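Local coordinates for envelope glycoprotein (Bourbon virus, PDB 5ZKX) that probably drives fusion of viral and host membranes during entry, as related baculovirus gp64 does, and is captured here as a postfusion trimer, at residues A[272-275]-A[276-279]; A[311-314]-A[315-319]; A[432-435]-A[436-440]; A[79-82]-A[83-87]. One frame throughout, in Å; residues are numbered along the deposited sequence.

Contact 1: residues A[272-275]-A[276-279]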
loop_
_atom_site.group_PDB
_atom_site.type_symbol
_atom_site.label_atom_id
_atom_site.label_comp_id
_atom_site.label_asym_id
_atom_site.label_seq_id
_atom_site.Cartn_x
_atom_site.Cartn_y
_atom_site.Cartn_z
ATOM N N MET A 272 -5.907 -9.302 -18.996
ATOM C CA MET A 272 -5.182 -10.067 -17.994
ATOM C C MET A 272 -4.611 -9.138 -16.934
ATOM O O MET A 272 -4.033 -8.097 -17.260
ATOM C CB MET A 272 -4.059 -10.876 -18.641
ATOM C CG MET A 272 -3.644 -12.083 -17.834
ATOM S SD MET A 272 -4.904 -13.358 -17.911
ATOM C CE MET A 272 -5.521 -13.292 -16.254
ATOM N N TRP A 273 -4.770 -9.520 -15.672
ATOM C CA TRP A 273 -4.089 -8.817 -14.599
ATOM C C TRP A 273 -2.603 -9.143 -14.627
ATOM O O TRP A 273 -2.189 -10.237 -15.024
ATOM C CB TRP A 273 -4.683 -9.198 -13.244
ATOM C CG TRP A 273 -4.672 -10.674 -12.979
ATOM C CD1 TRP A 273 -5.488 -11.608 -13.536
ATOM C CD2 TRP A 273 -3.809 -11.379 -12.081
ATOM N NE1 TRP A 273 -5.181 -12.858 -13.054
ATOM C CE2 TRP A 273 -4.153 -12.744 -12.156
ATOM C CE3 TRP A 273 -2.774 -10.991 -11.225
ATOM C CZ2 TRP A 273 -3.505 -13.719 -11.404
ATOM C CZ3 TRP A 273 -2.131 -11.964 -10.479
ATOM C CH2 TRP A 273 -2.497 -13.310 -10.574
ATOM N N ASN A 274 -1.791 -8.178 -14.206
ATOM C CA ASN A 274 -0.355 -8.397 -14.138
ATOM C C ASN A 274 -0.023 -9.166 -12.867
ATOM O O ASN A 274 -0.396 -8.753 -11.764
ATOM C CB ASN A 274 0.397 -7.069 -14.184
ATOM C CG ASN A 274 0.489 -6.503 -15.588
ATOM O OD1 ASN A 274 0.111 -5.357 -15.834
ATOM N ND2 ASN A 274 0.986 -7.309 -16.519
ATOM N N ILE A 275 0.665 -10.297 -13.032
ATOM C CA ILE A 275 0.979 -11.160 -11.897
ATOM C C ILE A 275 1.882 -10.445 -10.901
ATOM O O ILE A 275 1.764 -10.650 -9.687
ATOM C CB ILE A 275 1.604 -12.479 -12.402
ATOM C CG1 ILE A 275 2.164 -13.307 -11.242
ATOM C CG2 ILE A 275 2.690 -12.200 -13.428
ATOM C CD1 ILE A 275 1.111 -13.799 -10.280
ATOM N N SER A 276 2.767 -9.571 -11.384
ATOM C CA SER A 276 3.720 -8.915 -10.494
ATOM C C SER A 276 3.030 -8.010 -9.482
ATOM O O SER A 276 3.582 -7.749 -8.407
ATOM C CB SER A 276 4.733 -8.115 -11.311
ATOM O OG SER A 276 4.079 -7.214 -12.188
ATOM N N GLU A 277 1.834 -7.515 -9.804
ATOM C CA GLU A 277 1.127 -6.632 -8.886
ATOM C C GLU A 277 0.696 -7.353 -7.616
ATOM O O GLU A 277 0.521 -6.707 -6.576
ATOM C CB GLU A 277 -0.078 -6.010 -9.593
ATOM C CG GLU A 277 0.296 -4.837 -10.490
ATOM C CD GLU A 277 -0.889 -4.237 -11.222
ATOM O OE1 GLU A 277 -0.697 -3.740 -12.351
ATOM O OE2 GLU A 277 -2.008 -4.259 -10.670
ATOM N N LYS A 278 0.534 -8.674 -7.674
ATOM C CA LYS A 278 0.186 -9.461 -6.501
ATOM C C LYS A 278 1.402 -10.012 -5.768
ATOM O O LYS A 278 1.254 -10.503 -4.642
ATOM C CB LYS A 278 -0.737 -10.615 -6.898
ATOM C CG LYS A 278 -2.062 -10.170 -7.501
ATOM C CD LYS A 278 -3.015 -9.658 -6.432
ATOM C CE LYS A 278 -3.674 -10.802 -5.676
ATOM N NZ LYS A 278 -4.345 -10.324 -4.429
ATOM N N LEU A 279 2.591 -9.948 -6.374
ATOM C CA LEU A 279 3.825 -10.377 -5.725
ATOM C C LEU A 279 4.530 -9.219 -5.031
ATOM O O LEU A 279 4.953 -9.341 -3.878
ATOM C CB LEU A 279 4.779 -11.009 -6.743
ATOM C CG LEU A 279 4.334 -12.166 -7.633
ATOM C CD1 LEU A 279 5.465 -12.522 -8.586
ATOM C CD2 LEU A 279 3.923 -13.376 -6.814
HETATM O O HOH W 1 1.280 -3.795 -14.418
#
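Trp273 and Lys278 meet at about a right angle: the lysine chain runs across the outer end of the six-membered ring, with CG 3.5 Å from Trp273 CZ3. The torsions of both residues account for this. The indole sits in the crowded position between backbone N and carbonyl carbon (chi1 56°), which carries its benzo part toward the following turn, while Lys278 is bent at both chi2 and chi3, so that its methylenes meet the ring and its ammonium leads away. Indole NE1 is hydrogen-bonded to the carbonyl of Leu154, and the NZ of Lys278 makes a long, weak ion pair with Glu415.

Asn274 and Glu277 face each other without a direct bond between their side chains. Their amide and carboxylate planes stand 56° apart, and OD1 of Asn274 is 3.9 Å from OE1 of Glu277. One water donates to Glu277 OE1 at 2.9 Å; its link to Asn274 OD1 is implausibly short and therefore doubtful.

The backbone turn sets both pairs in place. Glu277 N bonds to Asn274 O at 3.2 Å (N-H...O 146°) and Lys278 N to Ile275 O at 3.1 Å, each donor lying well above the carbonyl plane, while Leu279 N reaches Ile275 O only weakly at 3.5 Å. Ile275 CG1 and Leu279 CD1 add a loose apolar touch at 4.3 Å.

The chemistry implies a turn of mixed allegiance: Trp273 packs within its own chain, whereas Lys278 also touches Tyr285 of the second subunit and Glu277, its OE1 bound to water, bonds weakly through OE2 to Asn288 there.

Contact 2: residues A[311-314]-A[315-319]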
loop_
_atom_site.group_PDB
_atom_site.type_symbol
_atom_site.label_atom_id
_atom_site.label_comp_id
_atom_site.label_asym_id
_atom_site.label_seq_id
_atom_site.Cartn_x
_atom_site.Cartn_y
_atom_site.Cartn_z
ATOM N N ARG A 311 -24.698 29.652 -5.676
ATOM C CA ARG A 311 -25.904 29.664 -6.497
ATOM C C ARG A 311 -27.155 29.740 -5.632
ATOM O O ARG A 311 -28.084 30.496 -5.935
ATOM C CB ARG A 311 -25.942 28.424 -7.388
ATOM C CG ARG A 311 -24.882 28.403 -8.478
ATOM C CD ARG A 311 -25.103 27.239 -9.432
ATOM N NE ARG A 311 -24.193 27.282 -10.571
ATOM C CZ ARG A 311 -24.235 26.432 -11.594
ATOM N NH1 ARG A 311 -25.142 25.466 -11.625
ATOM N NH2 ARG A 311 -23.364 26.547 -12.586
ATOM N N PHE A 312 -27.194 28.968 -4.544
ATOM C CA PHE A 312 -28.344 29.014 -3.647
ATOM C C PHE A 312 -28.482 30.376 -2.977
ATOM O O PHE A 312 -29.602 30.827 -2.712
ATOM C CB PHE A 312 -28.232 27.917 -2.590
ATOM C CG PHE A 312 -28.880 26.622 -2.990
ATOM C CD1 PHE A 312 -30.254 26.526 -3.106
ATOM C CD2 PHE A 312 -28.114 25.498 -3.237
ATOM C CE1 PHE A 312 -30.852 25.339 -3.472
ATOM C CE2 PHE A 312 -28.710 24.307 -3.600
ATOM C CZ PHE A 312 -30.079 24.230 -3.717
ATOM N N SER A 313 -27.360 31.039 -2.685
ATOM C CA SER A 313 -27.424 32.378 -2.112
ATOM C C SER A 313 -27.995 33.371 -3.114
ATOM O O SER A 313 -28.800 34.236 -2.753
ATOM C CB SER A 313 -26.035 32.819 -1.653
ATOM O OG SER A 313 -26.078 34.095 -1.041
ATOM N N VAL A 314 -27.593 33.253 -4.379
ATOM C CA VAL A 314 -28.138 34.112 -5.425
ATOM C C VAL A 314 -29.634 33.872 -5.585
ATOM O O VAL A 314 -30.416 34.815 -5.757
ATOM C CB VAL A 314 -27.376 33.878 -6.743
ATOM C CG1 VAL A 314 -28.162 34.419 -7.925
ATOM C CG2 VAL A 314 -25.997 34.514 -6.664
ATOM N N LEU A 315 -30.060 32.609 -5.510
ATOM C CA LEU A 315 -31.474 32.297 -5.685
ATOM C C LEU A 315 -32.318 32.892 -4.565
ATOM O O LEU A 315 -33.399 33.430 -4.820
ATOM C CB LEU A 315 -31.677 30.785 -5.756
ATOM C CG LEU A 315 -31.270 30.099 -7.061
ATOM C CD1 LEU A 315 -31.846 28.699 -7.109
ATOM C CD2 LEU A 315 -31.716 30.905 -8.269
ATOM N N THR A 316 -31.843 32.806 -3.321
ATOM C CA THR A 316 -32.627 33.338 -2.212
ATOM C C THR A 316 -32.725 34.855 -2.278
ATOM O O THR A 316 -33.744 35.426 -1.871
ATOM C CB THR A 316 -32.033 32.904 -0.871
ATOM O OG1 THR A 316 -30.686 33.374 -0.760
ATOM C CG2 THR A 316 -32.053 31.390 -0.741
ATOM N N LYS A 317 -31.686 35.522 -2.780
ATOM C CA LYS A 317 -31.754 36.968 -2.953
ATOM C C LYS A 317 -32.760 37.339 -4.032
ATOM O O LYS A 317 -33.552 38.273 -3.859
ATOM C CB LYS A 317 -30.372 37.520 -3.293
ATOM C CG LYS A 317 -29.350 37.328 -2.190
ATOM C CD LYS A 317 -28.009 37.937 -2.554
ATOM C CE LYS A 317 -27.006 37.751 -1.431
ATOM N NZ LYS A 317 -25.667 38.269 -1.813
ATOM N N LEU A 318 -32.741 36.618 -5.154
ATOM C CA LEU A 318 -33.710 36.867 -6.214
ATOM C C LEU A 318 -35.127 36.592 -5.731
ATOM O O LEU A 318 -36.039 37.395 -5.954
ATOM C CB LEU A 318 -33.382 36.005 -7.432
ATOM C CG LEU A 318 -32.069 36.295 -8.158
ATOM C CD1 LEU A 318 -31.871 35.322 -9.306
ATOM C CD2 LEU A 318 -32.044 37.726 -8.660
ATOM N N MET A 319 -35.327 35.456 -5.055
ATOM C CA MET A 319 -36.664 35.076 -4.610
ATOM C C MET A 319 -37.185 36.005 -3.521
ATOM O O MET A 319 -38.393 36.250 -3.449
ATOM C CB MET A 319 -36.662 33.627 -4.122
ATOM C CG MET A 319 -36.490 32.607 -5.239
ATOM S SD MET A 319 -36.568 30.891 -4.686
ATOM C CE MET A 319 -38.269 30.782 -4.142
#
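Thr316 turns its hydroxyl back onto the helix: OG1 donates to Ser313 O at 2.9 Å, one turn behind. A chi1 of 59° puts OG1 between its own backbone N and carbonyl carbon, within range of that oxygen. Ser313 O also accepts the amide of Lys317, with N at 3.2 Å, and both donors arrive from the same face of its carbonyl plane, so one acceptor is gripped twice.

The remaining main-chain bonds follow the regular i to i+4 pattern. Leu315 N to Arg311 O measures 2.9 Å and Leu318 N to Val314 O 3.0 Å, the latter nearly straight at 165°.

Apolar packing within the turn is light: Val314 and Leu318 lie side by side and point the same way, with CG1 and CD1 4.1 Å apart. Alongside them the extended Lys317 chain passes Ser313, its CE 3.8 Å from Ser313 OG.

Polar ends are satisfied across the subunit interfaces. Arg311 makes a salt bridge with Asp309 of the second subunit, and Ser313 OG hydrogen-bonds to Tyr18 O and Glu20 of the third. Phe312 meets the Phe312 rings of both other subunits edge-to-face, and Met319 touches Met319 of the second. Phe312, Leu315 and Met319, spaced three and four apart and packed between subunits, mark the core of a trimeric coiled coil, the long central helix bundle characteristic of class III fusion proteins after refolding.

Contact 3: residues A[432-435]-A[436-440]; sequences QALL and DTMTY
Leu434 and Met438, one helical turn apart, lie side by side and point the same way, Leu434 CD1 coming 3.9 Å from Met438 CG. The methionine is bent at chi2 and chi3, which draws its thioether end away after this first touch. Its CG also rests 3.1 Å from Leu434 O, and the methyl CG2 of Thr437 approaches the same carbonyl at 3.2 Å. Both carbon groups lie near an oxygen that accepts only a weak bond from Met438 N.

The next shell is the main chain that sets these side chains in place. Asp436 N to Gln432 O and Thr437 N to Ala433 O, both 2.9 Å, are sound helical bonds with donors tilted a little over 20° from the carbonyl planes. Then the pattern frays: Met438 N splits itself between Leu434 O at 3.1 Å and Leu435 O at 3.4 Å, both weak. Met438 is the first residue to leave helical geometry, its psi swinging to 23°, and the geometric evidence therefore places the helix end here. Beyond it, Thr439 OG1 gives a weak bond to Asp436 O at 3.5 Å.

With chi1 at -172°, Thr437 tucks its methyl between backbone N and carbonyl carbon, by Leu434 O, while OG1 is hydrogen-bonded to Leu123 O.

Farther out, Leu434 and Ala433 pack on Arg142 of strand 134-148, while Met438 rests on Leu123 in a loop. Leu435 meets Gln432 of the third subunit, and Tyr440 stacks edge-to-face with Trp52 of the second, so the end of helix 422-437 sits between its own chain's strand 134-148 and the two neighbouring subunits.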
loop_
_atom_site.group_PDB
_atom_site.type_symbol
_atom_site.label_atom_id
_atom_site.label_comp_id
_atom_site.label_asym_id
_atom_site.label_seq_id
_atom_site.Cartn_x
_atom_site.Cartn_y
_atom_site.Cartn_z
ATOM N N GLN A 432 15.127 -21.084 5.491
ATOM C CA GLN A 432 16.006 -20.260 6.311
ATOM C C GLN A 432 16.556 -21.054 7.487
ATOM O O GLN A 432 17.707 -20.856 7.895
ATOM C CB GLN A 432 15.253 -19.019 6.795
ATOM C CG GLN A 432 16.106 -18.034 7.577
ATOM C CD GLN A 432 17.303 -17.541 6.790
ATOM O OE1 GLN A 432 18.433 -17.596 7.267
ATOM N NE2 GLN A 432 17.059 -17.053 5.580
ATOM N N ALA A 433 15.751 -21.963 8.040
ATOM C CA ALA A 433 16.224 -22.804 9.133
ATOM C C ALA A 433 17.317 -23.754 8.659
ATOM O O ALA A 433 18.279 -24.016 9.390
ATOM C CB ALA A 433 15.058 -23.582 9.738
ATOM N N LEU A 434 17.186 -24.278 7.438
ATOM C CA LEU A 434 18.234 -25.126 6.884
ATOM C C LEU A 434 19.539 -24.356 6.733
ATOM O O LEU A 434 20.614 -24.873 7.053
ATOM C CB LEU A 434 17.793 -25.698 5.538
ATOM C CG LEU A 434 18.817 -26.589 4.835
ATOM C CD1 LEU A 434 19.053 -27.856 5.635
ATOM C CD2 LEU A 434 18.362 -26.923 3.423
ATOM N N LEU A 435 19.464 -23.115 6.249
ATOM C CA LEU A 435 20.654 -22.273 6.206
ATOM C C LEU A 435 21.228 -22.072 7.600
ATOM O O LEU A 435 22.446 -22.150 7.796
ATOM C CB LEU A 435 20.323 -20.924 5.571
ATOM C CG LEU A 435 20.148 -20.887 4.053
ATOM C CD1 LEU A 435 19.768 -19.486 3.607
ATOM C CD2 LEU A 435 21.410 -21.354 3.341
ATOM N N ASP A 436 20.362 -21.824 8.586
ATOM C CA ASP A 436 20.840 -21.536 9.936
ATOM C C ASP A 436 21.531 -22.745 10.555
ATOM O O ASP A 436 22.508 -22.591 11.296
ATOM C CB ASP A 436 19.679 -21.079 10.818
ATOM C CG ASP A 436 19.322 -19.620 10.608
ATOM O OD1 ASP A 436 19.925 -18.973 9.725
ATOM O OD2 ASP A 436 18.434 -19.121 11.331
ATOM N N THR A 437 21.045 -23.953 10.269
ATOM C CA THR A 437 21.615 -25.142 10.888
ATOM C C THR A 437 22.864 -25.643 10.174
ATOM O O THR A 437 23.654 -26.374 10.781
ATOM C CB THR A 437 20.573 -26.267 10.955
ATOM O OG1 THR A 437 21.092 -27.356 11.726
ATOM C CG2 THR A 437 20.226 -26.771 9.566
ATOM N N MET A 438 23.071 -25.256 8.914
ATOM C CA MET A 438 24.190 -25.737 8.119
ATOM C C MET A 438 25.397 -24.802 8.147
ATOM O O MET A 438 26.219 -24.851 7.227
ATOM C CB MET A 438 23.752 -25.952 6.668
ATOM C CG MET A 438 22.725 -27.053 6.469
ATOM S SD MET A 438 23.401 -28.694 6.734
ATOM C CE MET A 438 24.718 -28.713 5.532
ATOM N N THR A 439 25.531 -23.960 9.173
ATOM C CA THR A 439 26.619 -22.986 9.168
ATOM C C THR A 439 27.970 -23.612 9.504
ATOM O O THR A 439 28.999 -23.159 8.990
ATOM C CB THR A 439 26.329 -21.842 10.142
ATOM O OG1 THR A 439 25.950 -22.376 11.413
ATOM C CG2 THR A 439 25.213 -20.960 9.607
ATOM N N TYR A 440 27.999 -24.632 10.358
ATOM C CA TYR A 440 29.263 -25.280 10.675
ATOM C C TYR A 440 29.004 -26.705 11.136
ATOM O O TYR A 440 27.910 -27.044 11.598
ATOM C CB TYR A 440 30.056 -24.492 11.726
ATOM C CG TYR A 440 29.504 -24.549 13.136
ATOM C CD1 TYR A 440 30.041 -25.417 14.074
ATOM C CD2 TYR A 440 28.470 -23.715 13.536
ATOM C CE1 TYR A 440 29.552 -25.468 15.366
ATOM C CE2 TYR A 440 27.975 -23.757 14.827
ATOM C CZ TYR A 440 28.520 -24.637 15.739
ATOM O OH TYR A 440 28.040 -24.685 17.029
#

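Contact 4: residues A[79-82]-A[83-87]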
loop_
_atom_site.group_PDB
_atom_site.type_symbol
_atom_site.label_atom_id
_atom_site.label_comp_id
_atom_site.label_asym_id
_atom_site.label_seq_id
_atom_site.Cartn_x
_atom_site.Cartn_y
_atom_site.Cartn_z
ATOM N N LYS A 79 2.398 -38.841 -1.708
ATOM C CA LYS A 79 1.058 -38.277 -1.571
ATOM C C LYS A 79 0.374 -38.790 -0.312
ATOM O O LYS A 79 -0.111 -38.003 0.508
ATOM C CB LYS A 79 0.228 -38.604 -2.811
ATOM C CG LYS A 79 -0.975 -37.701 -3.019
ATOM C CD LYS A 79 -1.741 -38.111 -4.269
ATOM C CE LYS A 79 -2.918 -37.185 -4.537
ATOM N NZ LYS A 79 -3.563 -37.482 -5.850
ATOM N N ASP A 80 0.336 -40.114 -0.136
ATOM C CA ASP A 80 -0.315 -40.688 1.039
ATOM C C ASP A 80 0.435 -40.351 2.319
ATOM O O ASP A 80 -0.189 -40.167 3.370
ATOM C CB ASP A 80 -0.442 -42.201 0.881
ATOM C CG ASP A 80 -0.975 -42.599 -0.484
ATOM O OD1 ASP A 80 -1.822 -41.862 -1.035
ATOM O OD2 ASP A 80 -0.546 -43.649 -1.010
ATOM N N GLU A 81 1.765 -40.270 2.251
ATOM C CA GLU A 81 2.545 -39.836 3.405
ATOM C C GLU A 81 2.155 -38.427 3.823
ATOM O O GLU A 81 1.880 -38.165 4.999
ATOM C CB GLU A 81 4.036 -39.897 3.078
ATOM C CG GLU A 81 4.755 -41.108 3.630
ATOM C CD GLU A 81 6.246 -41.045 3.388
ATOM O OE1 GLU A 81 6.660 -40.996 2.209
ATOM O OE2 GLU A 81 7.005 -41.033 4.378
ATOM N N LEU A 82 2.129 -37.501 2.863
ATOM C CA LEU A 82 1.766 -36.123 3.171
ATOM C C LEU A 82 0.340 -36.023 3.698
ATOM O O LEU A 82 0.050 -35.171 4.545
ATOM C CB LEU A 82 1.945 -35.258 1.927
ATOM C CG LEU A 82 1.777 -33.754 2.100
ATOM C CD1 LEU A 82 2.594 -33.273 3.284
ATOM C CD2 LEU A 82 2.183 -33.043 0.823
ATOM N N LYS A 83 -0.557 -36.890 3.222
ATOM C CA LYS A 83 -1.932 -36.885 3.712
ATOM C C LYS A 83 -1.995 -37.259 5.185
ATOM O O LYS A 83 -2.699 -36.614 5.972
ATOM C CB LYS A 83 -2.787 -37.844 2.883
ATOM C CG LYS A 83 -3.074 -37.355 1.482
ATOM C CD LYS A 83 -3.671 -38.452 0.622
ATOM C CE LYS A 83 -3.894 -37.960 -0.798
ATOM N NZ LYS A 83 -5.330 -38.026 -1.180
ATOM N N THR A 84 -1.280 -38.317 5.579
ATOM C CA THR A 84 -1.276 -38.710 6.982
ATOM C C THR A 84 -0.454 -37.757 7.837
ATOM O O THR A 84 -0.696 -37.665 9.045
ATOM C CB THR A 84 -0.768 -40.147 7.139
ATOM O OG1 THR A 84 -1.139 -40.644 8.431
ATOM C CG2 THR A 84 0.738 -40.219 7.003
ATOM N N TRP A 85 0.503 -37.043 7.241
ATOM C CA TRP A 85 1.220 -36.014 7.981
ATOM C C TRP A 85 0.291 -34.868 8.350
ATOM O O TRP A 85 0.200 -34.480 9.520
ATOM C CB TRP A 85 2.401 -35.493 7.161
ATOM C CG TRP A 85 3.568 -36.425 7.067
ATOM C CD1 TRP A 85 3.590 -37.752 7.379
ATOM C CD2 TRP A 85 4.889 -36.095 6.623
ATOM N NE1 TRP A 85 4.842 -38.269 7.154
ATOM C CE2 TRP A 85 5.659 -37.270 6.689
ATOM C CE3 TRP A 85 5.495 -34.917 6.175
ATOM C CZ2 TRP A 85 7.002 -37.303 6.328
ATOM C CZ3 TRP A 85 6.827 -34.952 5.817
ATOM C CH2 TRP A 85 7.567 -36.135 5.895
ATOM N N GLY A 86 -0.408 -34.308 7.361
ATOM C CA GLY A 86 -1.315 -33.208 7.644
ATOM C C GLY A 86 -2.459 -33.616 8.549
ATOM O O GLY A 86 -2.883 -32.849 9.416
ATOM N N GLN A 87 -2.968 -34.836 8.367
ATOM C CA GLN A 87 -4.054 -35.323 9.210
ATOM C C GLN A 87 -3.595 -35.512 10.650
ATOM O O GLN A 87 -4.360 -35.265 11.589
ATOM C CB GLN A 87 -4.602 -36.630 8.645
ATOM C CG GLN A 87 -5.772 -37.202 9.420
ATOM C CD GLN A 87 -6.061 -38.637 9.039
ATOM O OE1 GLN A 87 -5.516 -39.152 8.061
ATOM N NE2 GLN A 87 -6.919 -39.295 9.812
HETATM O O HOH W 2 5.450 -40.750 6.688
#
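Trp85 is swung beside its own backbone N (chi1 -74°), and a chi2 of 15° turns the indole so that the backbone of Glu81, one turn earlier, lies over one face: Glu81 C stands there, and Glu81 O comes within 3.0 Å of Trp85 CD1. That oxygen also accepts the Trp85 amide, with N at 2.9 Å in the carbonyl plane. The side chains of the pair are joined through a water, which accepts from Trp85 NE1 at 2.6 Å and donates to Glu81 OE2 at 2.8 Å. The same carboxylate oxygen forms a salt bridge with Arg49, so water and guanidinium share it.

On another flank Lys79 and Lys83 cross obliquely, Lys79 CG resting 3.7 Å from Lys83 CE. Lys79 is extended beyond CG, whereas a bend at chi4 (-119°) directs the NZ of Lys83, which makes a salt bridge with Glu180. Lys79 NZ and Lys83 NZ remain 5.0 Å apart, and the glutamate would offset their like charges.

Leu82 turns to the sheet, touching Ile45, Val145 and Leu191, and its carbonyl O takes a nearly straight bond from Gly86 N at 3.0 Å.

This division of chemistry implies an amphipathic helix laid on the antiparallel sheet through leucine and tryptophan. The indole N-H of Trp85 is satisfied by water, and the acid that holds that water is probably kept in its charged form by Arg49.

From the N terminus, contact 4 comes first, in helix 79-88 on the antiparallel sheet. Contact 1 follows at the turn from strand 271-272 into helix 276-279, and contact 2 lies farther along, in the long helix 284-329. Contact 3 comes last, where helix 422-437 ends. Each is one continuous stretch whose bonds span about one turn, so no long loop is closed, and they run in series with none nested or crossed. Contacts 3 and 4 lie on the same side of the chain's centre, their own centres 26 Å apart, without touching, whereas contact 2 stands about 78 Å from contact 3, centre to centre, across the chain's middle. Contacts 1, 2 and 3 meet the second subunit; contact 4 touches no other chain.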